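Local coordinates for protein ORF 37 (Human herpesvirus 8 type M, PDB 3POV) that cleaves single- and double-stranded DNA as an endo- and exonuclease, processing branched or non-linear viral DNA into unit-length genomes for packaging, at residues K252-K257 with F411-Y416; R269-P274 with V346-Q351; L277-F282 with Q311-C316; S342-L347 with L438-P443. All coordinates share one frame; numbering follows the deposited sequence.

Contact 1 opens first along the chain: residues 252-257, just after strand 243-250, meet 411-416 at the end of strand 403-412, closing a loop of 153 intervening residues. Contact 2 is nested inside it, joining helix 262-272 to the end of strand 342-347, and contact 3 is nested in turn inside contact 2, joining helix 276-283 to the turn at 311-316. Contact 4 pairs strands 342-347 and 435-443; it begins on the strand where contact 2 ends and crosses contact 1. Contacts 1 and 2 touch through the salt bridge from Lys257 to Asp349, contacts 3 and 4 through Leu279 against Val344.

Contact 1 (K252-K257 with F411-Y416); sequences KYTFAK and FRKRGY. With nucleotides of chain B.
In the PDDEXK nuclease core, the loop leaving strand 243-250 lies beside the end of strand 403-412, which runs parallel to strand 243-250 next to it in the sheet, and Thr254 meets Arg412 with CA atoms 3.8 Å apart. Thr254 OG1, set anti to its own amide nitrogen (chi1 -171°), accepts a bond from Lys413 N at 2.9 Å with a nearly straight N-H angle of 159°. Phe255 lies under Arg412: CD of the arginine stands over one ring face, 3.9 Å from the centroid, a CH-pi contact. Lys257 CE stands over one face of the guanidinium, toward its rim, 3.4 Å from Arg412 NH2. Lys257 NZ and Arg412 NH2 are 4.2 Å apart; salt bridges from Lys257 NZ to Asp349 and from Arg412 NH1 to Asp418 probably ease this proximity. The same loop reaches the DNA, where Lys252 N donates to OP1 of DG3 of chain B at 3.0 Å. A water in the guanidinium plane accepts from Arg412 NH1 and donates to Phe255 O, both at 2.7 Å.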
loop_
_atom_site.group_PDB
_atom_site.type_symbol
_atom_site.label_atom_id
_atom_site.label_comp_id
_atom_site.label_asym_id
_atom_site.label_seq_id
_atom_site.Cartn_x
_atom_site.Cartn_y
_atom_site.Cartn_z
ATOM N N LYS A 252 20.457 -1.667 0.356
ATOM C CA LYS A 252 21.618 -2.071 -0.438
ATOM C C LYS A 252 22.777 -1.084 -0.387
ATOM O O LYS A 252 23.825 -1.338 -0.961
ATOM C CB LYS A 252 21.228 -2.200 -1.909
ATOM C CG LYS A 252 20.328 -3.341 -2.253
ATOM C CD LYS A 252 20.009 -3.302 -3.735
ATOM C CE LYS A 252 19.484 -1.934 -4.147
ATOM N NZ LYS A 252 18.973 -1.944 -5.546
ATOM N N TYR A 253 22.563 0.063 0.240
ATOM C CA TYR A 253 23.565 1.120 0.261
ATOM C C TYR A 253 24.078 1.320 1.681
ATOM O O TYR A 253 24.618 2.374 2.024
ATOM C CB TYR A 253 23.004 2.424 -0.320
ATOM C CG TYR A 253 22.823 2.384 -1.824
ATOM C CD1 TYR A 253 23.873 2.705 -2.681
ATOM C CD2 TYR A 253 21.604 2.022 -2.390
ATOM C CE1 TYR A 253 23.712 2.663 -4.055
ATOM C CE2 TYR A 253 21.434 1.982 -3.763
ATOM C CZ TYR A 253 22.489 2.300 -4.590
ATOM O OH TYR A 253 22.317 2.255 -5.955
ATOM N N THR A 254 23.883 0.297 2.506
ATOM C CA THR A 254 24.492 0.259 3.823
ATOM C C THR A 254 26.007 0.162 3.658
ATOM O O THR A 254 26.500 -0.498 2.746
ATOM C CB THR A 254 23.995 -0.943 4.624
ATOM O OG1 THR A 254 24.440 -0.837 5.981
ATOM C CG2 THR A 254 24.495 -2.239 4.006
ATOM N N PHE A 255 26.739 0.837 4.533
ATOM C CA PHE A 255 28.192 0.830 4.472
ATOM C C PHE A 255 28.777 0.996 5.869
ATOM O O PHE A 255 28.216 1.704 6.710
ATOM C CB PHE A 255 28.684 1.964 3.577
ATOM C CG PHE A 255 28.232 3.319 4.029
ATOM C CD1 PHE A 255 28.938 4.007 5.007
ATOM C CD2 PHE A 255 27.092 3.896 3.498
ATOM C CE1 PHE A 255 28.518 5.250 5.438
ATOM C CE2 PHE A 255 26.668 5.141 3.920
ATOM C CZ PHE A 255 27.378 5.820 4.892
ATOM N N ALA A 256 29.897 0.329 6.115
ATOM C CA ALA A 256 30.668 0.575 7.323
ATOM C C ALA A 256 31.528 1.807 7.075
ATOM O O ALA A 256 32.028 2.006 5.967
ATOM C CB ALA A 256 31.540 -0.629 7.657
ATOM N N LYS A 257 31.689 2.643 8.094
ATOM C CA LYS A 257 32.569 3.803 7.978
ATOM C C LYS A 257 34.033 3.377 7.928
ATOM O O LYS A 257 34.769 3.557 8.893
ATOM C CB LYS A 257 32.347 4.766 9.142
ATOM C CG LYS A 257 31.061 5.563 9.062
ATOM C CD LYS A 257 30.453 5.731 10.441
ATOM C CE LYS A 257 29.424 6.839 10.450
ATOM N NZ LYS A 257 30.067 8.141 10.147
ATOM N N PHE A 411 19.085 3.436 4.282
ATOM C CA PHE A 411 19.576 3.133 5.625
ATOM C C PHE A 411 20.960 2.487 5.616
ATOM O O PHE A 411 21.359 1.882 4.625
ATOM C CB PHE A 411 18.593 2.196 6.339
ATOM C CG PHE A 411 17.288 2.842 6.707
ATOM C CD1 PHE A 411 17.087 3.346 7.984
ATOM C CD2 PHE A 411 16.257 2.939 5.780
ATOM C CE1 PHE A 411 15.885 3.939 8.333
ATOM C CE2 PHE A 411 15.052 3.535 6.119
ATOM C CZ PHE A 411 14.863 4.035 7.397
ATOM N N ARG A 412 21.680 2.615 6.729
ATOM C CA ARG A 412 22.941 1.889 6.944
ATOM C C ARG A 412 22.947 1.305 8.353
ATOM O O ARG A 412 22.304 1.847 9.257
ATOM C CB ARG A 412 24.171 2.794 6.742
ATOM C CG ARG A 412 24.318 3.905 7.788
ATOM C CD ARG A 412 25.616 4.704 7.623
ATOM N NE ARG A 412 25.663 5.858 8.520
ATOM C CZ ARG A 412 26.054 5.805 9.793
ATOM N NH1 ARG A 412 26.442 4.650 10.326
ATOM N NH2 ARG A 412 26.055 6.906 10.538
ATOM N N LYS A 413 23.657 0.198 8.540
ATOM C CA LYS A 413 23.763 -0.399 9.868
ATOM C C LYS A 413 24.540 0.535 10.784
ATOM O O LYS A 413 25.472 1.205 10.338
ATOM C CB LYS A 413 24.451 -1.761 9.802
ATOM C CG LYS A 413 23.723 -2.780 8.942
ATOM C CD LYS A 413 24.400 -4.141 9.005
ATOM C CE LYS A 413 23.687 -5.150 8.120
ATOM N NZ LYS A 413 23.755 -4.763 6.682
ATOM N N ARG A 414 24.140 0.593 12.053
ATOM C CA ARG A 414 24.849 1.397 13.047
ATOM C C ARG A 414 26.291 0.916 13.231
ATOM O O ARG A 414 26.572 -0.283 13.191
ATOM C CB ARG A 414 24.128 1.350 14.394
ATOM C CG ARG A 414 22.758 2.020 14.416
ATOM C CD ARG A 414 22.160 1.970 15.813
ATOM N NE ARG A 414 20.868 2.646 15.901
ATOM C CZ ARG A 414 20.690 3.871 16.388
ATOM N NH1 ARG A 414 21.722 4.570 16.838
ATOM N NH2 ARG A 414 19.476 4.399 16.427
ATOM N N GLY A 415 27.198 1.865 13.428
ATOM C CA GLY A 415 28.582 1.556 13.721
ATOM C C GLY A 415 28.887 1.757 15.193
ATOM O O GLY A 415 28.076 2.313 15.937
ATOM N N TYR A 416 30.064 1.306 15.614
ATOM C CA TYR A 416 30.471 1.393 17.013
ATOM C C TYR A 416 30.480 2.823 17.555
ATOM O O TYR A 416 30.253 3.041 18.739
ATOM C CB TYR A 416 31.825 0.700 17.229
ATOM C CG TYR A 416 31.718 -0.809 17.198
ATOM C CD1 TYR A 416 31.411 -1.528 18.343
ATOM C CD2 TYR A 416 31.897 -1.510 16.018
ATOM C CE1 TYR A 416 31.296 -2.907 18.314
ATOM C CE2 TYR A 416 31.785 -2.890 15.980
ATOM C CZ TYR A 416 31.485 -3.581 17.128
ATOM O OH TYR A 416 31.376 -4.955 17.090
ATOM P P DG B 3 16.990 -3.405 -1.102
ATOM O OP1 DG B 3 17.784 -2.203 -0.790
ATOM O OP2 DG B 3 16.436 -3.581 -2.459
ATOM O "O5'" DG B 3 17.835 -4.717 -0.789
ATOM C "C5'" DG B 3 18.420 -4.918 0.474
ATOM C "C4'" DG B 3 19.149 -6.241 0.414
ATOM O "O4'" DG B 3 18.157 -7.287 0.401
ATOM C "C3'" DG B 3 19.998 -6.440 -0.839
ATOM O "O3'" DG B 3 21.360 -6.665 -0.481
ATOM C "C2'" DG B 3 19.396 -7.653 -1.547
ATOM C "C1'" DG B 3 18.602 -8.326 -0.437
ATOM N N9 DG B 3 17.393 -8.991 -0.893
ATOM C C8 DG B 3 16.391 -8.448 -1.658
ATOM N N7 DG B 3 15.419 -9.281 -1.897
ATOM C C5 DG B 3 15.800 -10.444 -1.245
ATOM C C6 DG B 3 15.140 -11.689 -1.154
ATOM O O6 DG B 3 14.052 -12.014 -1.649
ATOM N N1 DG B 3 15.871 -12.604 -0.395
ATOM C C2 DG B 3 17.087 -12.341 0.196
ATOM N N2 DG B 3 17.642 -13.347 0.888
ATOM N N3 DG B 3 17.717 -11.174 0.116
ATOM C C4 DG B 3 17.013 -10.282 -0.617
HETATM O O HOH W 1 20.904 1.604 2.023
HETATM O O HOH W 2 22.753 4.314 3.241
HETATM O O HOH W 3 27.240 2.388 9.140
#

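Contact 2 (R269-P274 with V346-Q351); sequences RLYEAP and VLTDPQ
Tyr271 and Val346 are the residues whose CA atoms come nearest across the contact, 6.9 Å apart, and helix 262-272 reaches the strand end and the loop after it by its side chains, which meet both side chains and backbone there. Val346 points at the helix: its CG1 lies 3.9 Å from Tyr271 CD1, its CG2 is 4.2 Å from Leu270 CD1, and Pro274 CB is a looser neighbour, 4.4 Å from Val346 CG2. Tyr271 CG is anti to the backbone N (chi1 -169°), which sends the ring out along the chain past Val346. Leu347 O then sits at the ring edge, in plane, 3.4 Å from Tyr271 CE1. At the far end Tyr271 OH accepts from Asp349 N over 3.2 Å, at an N-H angle of 154°. Asp349 OD1 in turn takes Gln351 N at 2.7 Å, an Asx turn, while OD2 is salt-bridged to Lys257. One phenol therefore serves two purposes: its ring carbons pack against Val346 and Leu347, and its oxygen satisfies a backbone N-H where the strand has given way to a turn, tying that turn to the helix.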
loop_
_atom_site.group_PDB
_atom_site.type_symbol
_atom_site.label_atom_id
_atom_site.label_comp_id
_atom_site.label_asym_id
_atom_site.label_seq_id
_atom_site.Cartn_x
_atom_site.Cartn_y
_atom_site.Cartn_z
ATOM N N ARG A 269 31.774 11.934 -0.455
ATOM C CA ARG A 269 31.747 12.947 -1.503
ATOM C C ARG A 269 30.356 13.548 -1.646
ATOM O O ARG A 269 30.201 14.758 -1.813
ATOM C CB ARG A 269 32.227 12.371 -2.837
ATOM C CG ARG A 269 33.734 12.166 -2.901
ATOM C CD ARG A 269 34.190 11.714 -4.278
ATOM N NE ARG A 269 33.741 10.362 -4.595
ATOM C CZ ARG A 269 34.305 9.258 -4.116
ATOM N NH1 ARG A 269 33.835 8.065 -4.458
ATOM N NH2 ARG A 269 35.334 9.347 -3.284
ATOM N N LEU A 270 29.343 12.693 -1.574
ATOM C CA LEU A 270 27.961 13.140 -1.632
ATOM C C LEU A 270 27.630 13.993 -0.413
ATOM O O LEU A 270 26.882 14.965 -0.501
ATOM C CB LEU A 270 27.018 11.938 -1.705
ATOM C CG LEU A 270 25.518 12.236 -1.625
ATOM C CD1 LEU A 270 25.109 13.231 -2.703
ATOM C CD2 LEU A 270 24.710 10.952 -1.731
ATOM N N TYR A 271 28.202 13.628 0.726
ATOM C CA TYR A 271 27.919 14.329 1.970
ATOM C C TYR A 271 28.551 15.719 2.008
ATOM O O TYR A 271 27.991 16.645 2.599
ATOM C CB TYR A 271 28.391 13.503 3.160
ATOM C CG TYR A 271 27.913 14.027 4.492
ATOM C CD1 TYR A 271 26.635 13.729 4.960
ATOM C CD2 TYR A 271 28.744 14.803 5.294
ATOM C CE1 TYR A 271 26.194 14.198 6.187
ATOM C CE2 TYR A 271 28.312 15.277 6.521
ATOM C CZ TYR A 271 27.036 14.970 6.964
ATOM O OH TYR A 271 26.605 15.439 8.183
ATOM N N GLU A 272 29.713 15.864 1.376
ATOM C CA GLU A 272 30.417 17.142 1.377
ATOM C C GLU A 272 30.079 18.000 0.158
ATOM O O GLU A 272 30.210 19.225 0.200
ATOM C CB GLU A 272 31.930 16.929 1.472
ATOM C CG GLU A 272 32.383 16.169 2.715
ATOM C CD GLU A 272 32.055 16.893 4.014
ATOM O OE1 GLU A 272 31.476 17.999 3.959
ATOM O OE2 GLU A 272 32.378 16.352 5.095
ATOM N N ALA A 273 29.643 17.356 -0.922
ATOM C CA ALA A 273 29.307 18.067 -2.153
ATOM C C ALA A 273 27.973 17.601 -2.745
ATOM O O ALA A 273 27.937 17.045 -3.844
ATOM C CB ALA A 273 30.426 17.913 -3.173
ATOM N N PRO A 274 26.871 17.845 -2.017
ATOM C CA PRO A 274 25.528 17.374 -2.381
ATOM C C PRO A 274 25.109 17.822 -3.777
ATOM O O PRO A 274 24.994 19.021 -4.031
ATOM C CB PRO A 274 24.632 18.037 -1.333
ATOM C CG PRO A 274 25.536 18.306 -0.180
ATOM C CD PRO A 274 26.853 18.653 -0.787
ATOM N N VAL A 346 19.914 14.858 1.631
ATOM C CA VAL A 346 21.057 14.313 2.344
ATOM C C VAL A 346 20.869 14.612 3.824
ATOM O O VAL A 346 20.736 15.770 4.221
ATOM C CB VAL A 346 22.386 14.936 1.851
ATOM C CG1 VAL A 346 23.554 14.488 2.736
ATOM C CG2 VAL A 346 22.640 14.571 0.397
ATOM N N LEU A 347 20.843 13.568 4.642
ATOM C CA LEU A 347 20.635 13.742 6.074
ATOM C C LEU A 347 21.967 13.896 6.802
ATOM O O LEU A 347 22.968 13.292 6.414
ATOM C CB LEU A 347 19.859 12.556 6.647
ATOM C CG LEU A 347 18.521 12.264 5.959
ATOM C CD1 LEU A 347 17.872 11.022 6.538
ATOM C CD2 LEU A 347 17.597 13.459 6.076
ATOM N N THR A 348 21.979 14.704 7.858
ATOM C CA THR A 348 23.174 14.834 8.679
ATOM C C THR A 348 23.489 13.514 9.370
ATOM O O THR A 348 22.603 12.853 9.913
ATOM C CB THR A 348 23.051 15.951 9.752
ATOM O OG1 THR A 348 22.111 15.561 10.763
ATOM C CG2 THR A 348 22.619 17.265 9.125
ATOM N N ASP A 349 24.760 13.135 9.331
ATOM C CA ASP A 349 25.273 12.011 10.102
ATOM C C ASP A 349 25.225 12.380 11.580
ATOM O O ASP A 349 25.775 13.405 11.983
ATOM C CB ASP A 349 26.709 11.714 9.677
ATOM C CG ASP A 349 27.263 10.465 10.321
ATOM O OD1 ASP A 349 26.906 10.180 11.478
ATOM O OD2 ASP A 349 28.062 9.771 9.665
ATOM N N PRO A 350 24.546 11.555 12.390
ATOM C CA PRO A 350 24.334 11.820 13.819
ATOM C C PRO A 350 25.625 11.714 14.625
ATOM O O PRO A 350 25.699 12.207 15.751
ATOM C CB PRO A 350 23.350 10.718 14.236
ATOM C CG PRO A 350 23.570 9.625 13.255
ATOM C CD PRO A 350 23.888 10.311 11.957
ATOM N N GLN A 351 26.629 11.067 14.046
ATOM C CA GLN A 351 27.941 10.973 14.671
ATOM C C GLN A 351 28.638 12.333 14.658
ATOM O O GLN A 351 29.347 12.684 15.601
ATOM C CB GLN A 351 28.793 9.931 13.951
ATOM C CG GLN A 351 30.152 9.689 14.575
ATOM C CD GLN A 351 30.913 8.591 13.866
ATOM O OE1 GLN A 351 30.336 7.818 13.101
ATOM N NE2 GLN A 351 32.216 8.514 14.115
#

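Contact 3 (L277-F282 with Q311-C316); sequences LALKDF and QEWEAC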
loop_
_atom_site.group_PDB
_atom_site.type_symbol
_atom_site.label_atom_id
_atom_site.label_comp_id
_atom_site.label_asym_id
_atom_site.label_seq_id
_atom_site.Cartn_x
_atom_site.Cartn_y
_atom_site.Cartn_z
ATOM N N LEU A 277 25.950 14.931 -9.602
ATOM C CA LEU A 277 27.178 14.231 -9.969
ATOM C C LEU A 277 27.672 13.293 -8.874
ATOM O O LEU A 277 28.073 12.164 -9.154
ATOM C CB LEU A 277 28.276 15.231 -10.337
ATOM C CG LEU A 277 29.645 14.634 -10.666
ATOM C CD1 LEU A 277 29.550 13.630 -11.809
ATOM C CD2 LEU A 277 30.633 15.740 -10.997
ATOM N N ALA A 278 27.655 13.766 -7.630
ATOM C CA ALA A 278 28.083 12.950 -6.501
ATOM C C ALA A 278 27.009 11.929 -6.137
ATOM O O ALA A 278 27.305 10.886 -5.552
ATOM C CB ALA A 278 28.421 13.823 -5.304
ATOM N N LEU A 279 25.761 12.236 -6.478
ATOM C CA LEU A 279 24.665 11.304 -6.248
ATOM C C LEU A 279 24.815 10.106 -7.184
ATOM O O LEU A 279 24.611 8.954 -6.782
ATOM C CB LEU A 279 23.316 11.983 -6.484
ATOM C CG LEU A 279 22.166 11.560 -5.562
ATOM C CD1 LEU A 279 20.837 11.619 -6.302
ATOM C CD2 LEU A 279 22.402 10.171 -4.985
ATOM N N LYS A 280 25.174 10.394 -8.433
ATOM C CA LYS A 280 25.414 9.362 -9.434
ATOM C C LYS A 280 26.484 8.386 -8.966
ATOM O O LYS A 280 26.254 7.178 -8.908
ATOM C CB LYS A 280 25.836 10.000 -10.755
ATOM C CG LYS A 280 26.159 9.007 -11.854
ATOM C CD LYS A 280 26.596 9.725 -13.121
ATOM C CE LYS A 280 26.908 8.743 -14.238
ATOM N NZ LYS A 280 27.362 9.430 -15.478
ATOM N N ASP A 281 27.654 8.916 -8.628
ATOM C CA ASP A 281 28.757 8.093 -8.140
ATOM C C ASP A 281 28.305 7.192 -7.000
ATOM O O ASP A 281 28.602 6.001 -6.982
ATOM C CB ASP A 281 29.924 8.969 -7.690
ATOM C CG ASP A 281 30.630 9.641 -8.849
ATOM O OD1 ASP A 281 30.180 9.472 -10.003
ATOM O OD2 ASP A 281 31.638 10.339 -8.607
ATOM N N PHE A 282 27.580 7.774 -6.052
ATOM C CA PHE A 282 27.028 7.024 -4.927
ATOM C C PHE A 282 26.131 5.873 -5.395
ATOM O O PHE A 282 26.324 4.723 -5.000
ATOM C CB PHE A 282 26.259 7.967 -3.996
ATOM C CG PHE A 282 25.739 7.306 -2.749
ATOM C CD1 PHE A 282 26.602 6.964 -1.717
ATOM C CD2 PHE A 282 24.385 7.038 -2.601
ATOM C CE1 PHE A 282 26.127 6.358 -0.567
ATOM C CE2 PHE A 282 23.905 6.435 -1.455
ATOM C CZ PHE A 282 24.776 6.093 -0.436
ATOM N N GLN A 311 21.294 11.374 -20.619
ATOM C CA GLN A 311 22.514 10.602 -20.821
ATOM C C GLN A 311 23.586 10.887 -19.764
ATOM O O GLN A 311 24.500 10.086 -19.569
ATOM C CB GLN A 311 23.068 10.847 -22.222
ATOM C CG GLN A 311 23.577 9.592 -22.893
ATOM C CD GLN A 311 25.006 9.729 -23.353
ATOM O OE1 GLN A 311 25.931 9.760 -22.539
ATOM N NE2 GLN A 311 25.200 9.816 -24.666
ATOM N N GLU A 312 23.468 12.022 -19.082
ATOM C CA GLU A 312 24.376 12.364 -17.992
ATOM C C GLU A 312 24.327 11.317 -16.884
ATOM O O GLU A 312 25.193 11.274 -16.011
ATOM C CB GLU A 312 24.028 13.736 -17.418
ATOM C CG GLU A 312 22.569 13.884 -17.041
ATOM C CD GLU A 312 22.332 15.028 -16.083
ATOM O OE1 GLU A 312 23.228 15.314 -15.258
ATOM O OE2 GLU A 312 21.243 15.630 -16.145
ATOM N N TRP A 313 23.306 10.472 -16.920
ATOM C CA TRP A 313 23.166 9.450 -15.904
ATOM C C TRP A 313 23.677 8.092 -16.387
ATOM O O TRP A 313 23.725 7.128 -15.619
ATOM C CB TRP A 313 21.717 9.367 -15.432
ATOM C CG TRP A 313 21.334 10.484 -14.521
ATOM C CD1 TRP A 313 20.748 11.665 -14.863
ATOM C CD2 TRP A 313 21.524 10.521 -13.104
ATOM N NE1 TRP A 313 20.550 12.431 -13.740
ATOM C CE2 TRP A 313 21.023 11.753 -12.647
ATOM C CE3 TRP A 313 22.069 9.629 -12.180
ATOM C CZ2 TRP A 313 21.052 12.119 -11.306
ATOM C CZ3 TRP A 313 22.093 9.987 -10.852
ATOM C CH2 TRP A 313 21.588 11.222 -10.424
ATOM N N GLU A 314 24.069 8.023 -17.657
ATOM C CA GLU A 314 24.696 6.816 -18.190
ATOM C C GLU A 314 26.120 6.643 -17.667
ATOM O O GLU A 314 26.868 7.607 -17.533
ATOM C CB GLU A 314 24.712 6.837 -19.713
ATOM C CG GLU A 314 25.294 5.584 -20.322
ATOM C CD GLU A 314 25.319 5.641 -21.829
ATOM O OE1 GLU A 314 25.055 6.732 -22.380
ATOM O OE2 GLU A 314 25.590 4.599 -22.464
ATOM N N ALA A 315 26.486 5.404 -17.369
ATOM C CA ALA A 315 27.811 5.105 -16.851
ATOM C C ALA A 315 28.641 4.359 -17.890
ATOM O O ALA A 315 29.575 4.917 -18.472
ATOM C CB ALA A 315 27.704 4.301 -15.579
ATOM N N CYS A 316 28.301 3.097 -18.125
ATOM C CA CYS A 316 28.967 2.326 -19.166
ATOM C C CYS A 316 27.938 1.763 -20.142
ATOM O O CYS A 316 26.950 1.156 -19.735
ATOM C CB CYS A 316 29.822 1.207 -18.564
ATOM S SG CYS A 316 29.084 -0.442 -18.642
#
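The indole of Trp313 meets helix 276-283 mainly through its six-membered ring: Leu279 CD1 lies at the ring edge, near its plane, 4.2 Å from CH2. Lys280 arrives obliquely, with its CA and CB each 3.7 Å from Trp313 CZ3, and the two side chains then run past each other in opposite directions. The lysine is stretched to its full length, all four torsions near 180°, which carries its ammonium group from the helix to the backbone on either side of Trp313 in sequence. There Lys280 NZ donates to two carbonyls, Glu312 O at 2.9 Å and Glu314 O at 2.8 Å. In each case the nitrogen stands above the carbonyl plane, 44° out for Glu312 and 45° for Glu314. These two hydrogen bonds probably hold the ammonium in place and fasten the short 3-10 turn and the residue after it. Glu314 N also bonds to Gln311 O, at 2.8 Å, closing the turn on itself. The contact joins helix 276-283 to the loop after strand 306-308. Strand 359-369 flanks both partners: Trp313 NE1 is hydrogen-bonded to Asn366 and its side chain touches Leu367, while Leu279 touches Phe363 and also packs on Leu270 of helix 262-272.

Contact 4 (S342-L347 with L438-P443); sequences SDVYVL and LLIVTP
Leu438 CD2 fills the hollow between Val344 and Val346 on one face of an antiparallel strand pair, 3.9 Å from both Val344 CG1 and Val346 CG2. Ile440, on the same face, lies beside Val344, their CG1 atoms 4.2 Å apart. On the other face Tyr345 and Leu439 run side by side, pointing the same way, with Tyr345 CD2 3.6 Å from Leu439 CD1. The ring then reaches obliquely across to Val441, CE2 to CG2 3.9 Å, and Leu439 O sits in plane at the ring edge. Four backbone bonds between the pairs Asp343-Val441 and Tyr345-Leu439 set this register, the segment axes running 172° apart in direction and 4.6 Å from each other. At the far end Ser342 OG and Thr442 OG1 approach to 2.7 Å. Strands 359-369 and 403-412 extend the sheet beyond these two. Helix 276-283 covers the Val344, Leu438 and Ile440 face through Leu279, Phe282 and Phe283, while helix 181-197 packs on Tyr345, Leu439 and Val441 through Val189 and Leu197.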
loop_
_atom_site.group_PDB
_atom_site.type_symbol
_atom_site.label_atom_id
_atom_site.label_comp_id
_atom_site.label_asym_id
_atom_site.label_seq_id
_atom_site.Cartn_x
_atom_site.Cartn_y
_atom_site.Cartn_z
ATOM N N SER A 342 12.630 14.553 -8.832
ATOM C CA SER A 342 12.630 14.138 -7.435
ATOM C C SER A 342 13.285 15.197 -6.561
ATOM O O SER A 342 13.965 16.090 -7.059
ATOM C CB SER A 342 13.393 12.824 -7.265
ATOM O OG SER A 342 12.775 11.756 -7.953
ATOM N N ASP A 343 13.069 15.090 -5.254
ATOM C CA ASP A 343 13.808 15.880 -4.280
ATOM C C ASP A 343 14.705 14.958 -3.469
ATOM O O ASP A 343 14.235 14.007 -2.842
ATOM C CB ASP A 343 12.859 16.628 -3.345
ATOM C CG ASP A 343 12.075 17.708 -4.057
ATOM O OD1 ASP A 343 12.679 18.738 -4.421
ATOM O OD2 ASP A 343 10.852 17.527 -4.248
ATOM N N VAL A 344 16.002 15.240 -3.491
ATOM C CA VAL A 344 16.978 14.439 -2.757
ATOM C C VAL A 344 17.374 15.129 -1.454
ATOM O O VAL A 344 17.822 16.271 -1.457
ATOM C CB VAL A 344 18.244 14.197 -3.605
ATOM C CG1 VAL A 344 19.175 13.224 -2.904
ATOM C CG2 VAL A 344 17.867 13.677 -4.985
ATOM N N TYR A 345 17.204 14.434 -0.337
ATOM C CA TYR A 345 17.596 14.975 0.959
ATOM C C TYR A 345 18.763 14.205 1.560
ATOM O O TYR A 345 18.624 13.048 1.948
ATOM C CB TYR A 345 16.424 14.957 1.944
ATOM C CG TYR A 345 15.225 15.740 1.482
ATOM C CD1 TYR A 345 15.040 17.058 1.873
ATOM C CD2 TYR A 345 14.280 15.163 0.648
ATOM C CE1 TYR A 345 13.944 17.782 1.447
ATOM C CE2 TYR A 345 13.183 15.875 0.216
ATOM C CZ TYR A 345 13.018 17.184 0.618
ATOM O OH TYR A 345 11.919 17.892 0.188
ATOM N N VAL A 346 19.914 14.858 1.631
ATOM C CA VAL A 346 21.057 14.313 2.344
ATOM C C VAL A 346 20.869 14.612 3.824
ATOM O O VAL A 346 20.736 15.770 4.221
ATOM C CB VAL A 346 22.386 14.936 1.851
ATOM C CG1 VAL A 346 23.554 14.488 2.736
ATOM C CG2 VAL A 346 22.640 14.571 0.397
ATOM N N LEU A 347 20.843 13.568 4.642
ATOM C CA LEU A 347 20.635 13.742 6.074
ATOM C C LEU A 347 21.967 13.896 6.802
ATOM O O LEU A 347 22.968 13.292 6.414
ATOM C CB LEU A 347 19.859 12.556 6.647
ATOM C CG LEU A 347 18.521 12.264 5.959
ATOM C CD1 LEU A 347 17.872 11.022 6.538
ATOM C CD2 LEU A 347 17.597 13.459 6.076
ATOM N N LEU A 438 19.900 8.900 3.509
ATOM C CA LEU A 438 19.283 9.623 2.404
ATOM C C LEU A 438 17.760 9.536 2.449
ATOM O O LEU A 438 17.199 8.536 2.899
ATOM C CB LEU A 438 19.744 9.033 1.072
ATOM C CG LEU A 438 20.837 9.691 0.240
ATOM C CD1 LEU A 438 20.844 9.040 -1.134
ATOM C CD2 LEU A 438 20.621 11.192 0.119
ATOM N N LEU A 439 17.098 10.576 1.954
ATOM C CA LEU A 439 15.649 10.565 1.781
ATOM C C LEU A 439 15.296 11.132 0.410
ATOM O O LEU A 439 15.501 12.314 0.152
ATOM C CB LEU A 439 14.965 11.369 2.893
ATOM C CG LEU A 439 13.439 11.259 3.063
ATOM C CD1 LEU A 439 12.704 12.415 2.407
ATOM C CD2 LEU A 439 12.890 9.916 2.573
ATOM N N ILE A 440 14.783 10.281 -0.473
ATOM C CA ILE A 440 14.410 10.714 -1.818
ATOM C C ILE A 440 12.894 10.714 -2.037
ATOM O O ILE A 440 12.246 9.671 -1.970
ATOM C CB ILE A 440 15.078 9.840 -2.894
ATOM C CG1 ILE A 440 16.600 9.869 -2.717
ATOM C CG2 ILE A 440 14.657 10.297 -4.304
ATOM C CD1 ILE A 440 17.362 9.021 -3.708
ATOM N N VAL A 441 12.342 11.896 -2.294
ATOM C CA VAL A 441 10.924 12.038 -2.593
ATOM C C VAL A 441 10.698 12.161 -4.096
ATOM O O VAL A 441 11.197 13.088 -4.731
ATOM C CB VAL A 441 10.324 13.267 -1.899
ATOM C CG1 VAL A 441 8.846 13.405 -2.254
ATOM C CG2 VAL A 441 10.507 13.170 -0.392
ATOM N N THR A 442 9.934 11.227 -4.654
ATOM C CA THR A 442 9.689 11.177 -6.096
ATOM C C THR A 442 8.194 11.244 -6.452
ATOM O O THR A 442 7.405 10.387 -6.041
ATOM C CB THR A 442 10.289 9.892 -6.704
ATOM O OG1 THR A 442 11.679 9.819 -6.380
ATOM C CG2 THR A 442 10.126 9.871 -8.216
ATOM N N PRO A 443 7.802 12.262 -7.234
ATOM C CA PRO A 443 6.397 12.390 -7.638
ATOM C C PRO A 443 5.966 11.250 -8.552
ATOM O O PRO A 443 6.811 10.662 -9.236
ATOM C CB PRO A 443 6.374 13.714 -8.407
ATOM C CG PRO A 443 7.769 13.888 -8.892
ATOM C CD PRO A 443 8.641 13.329 -7.805
#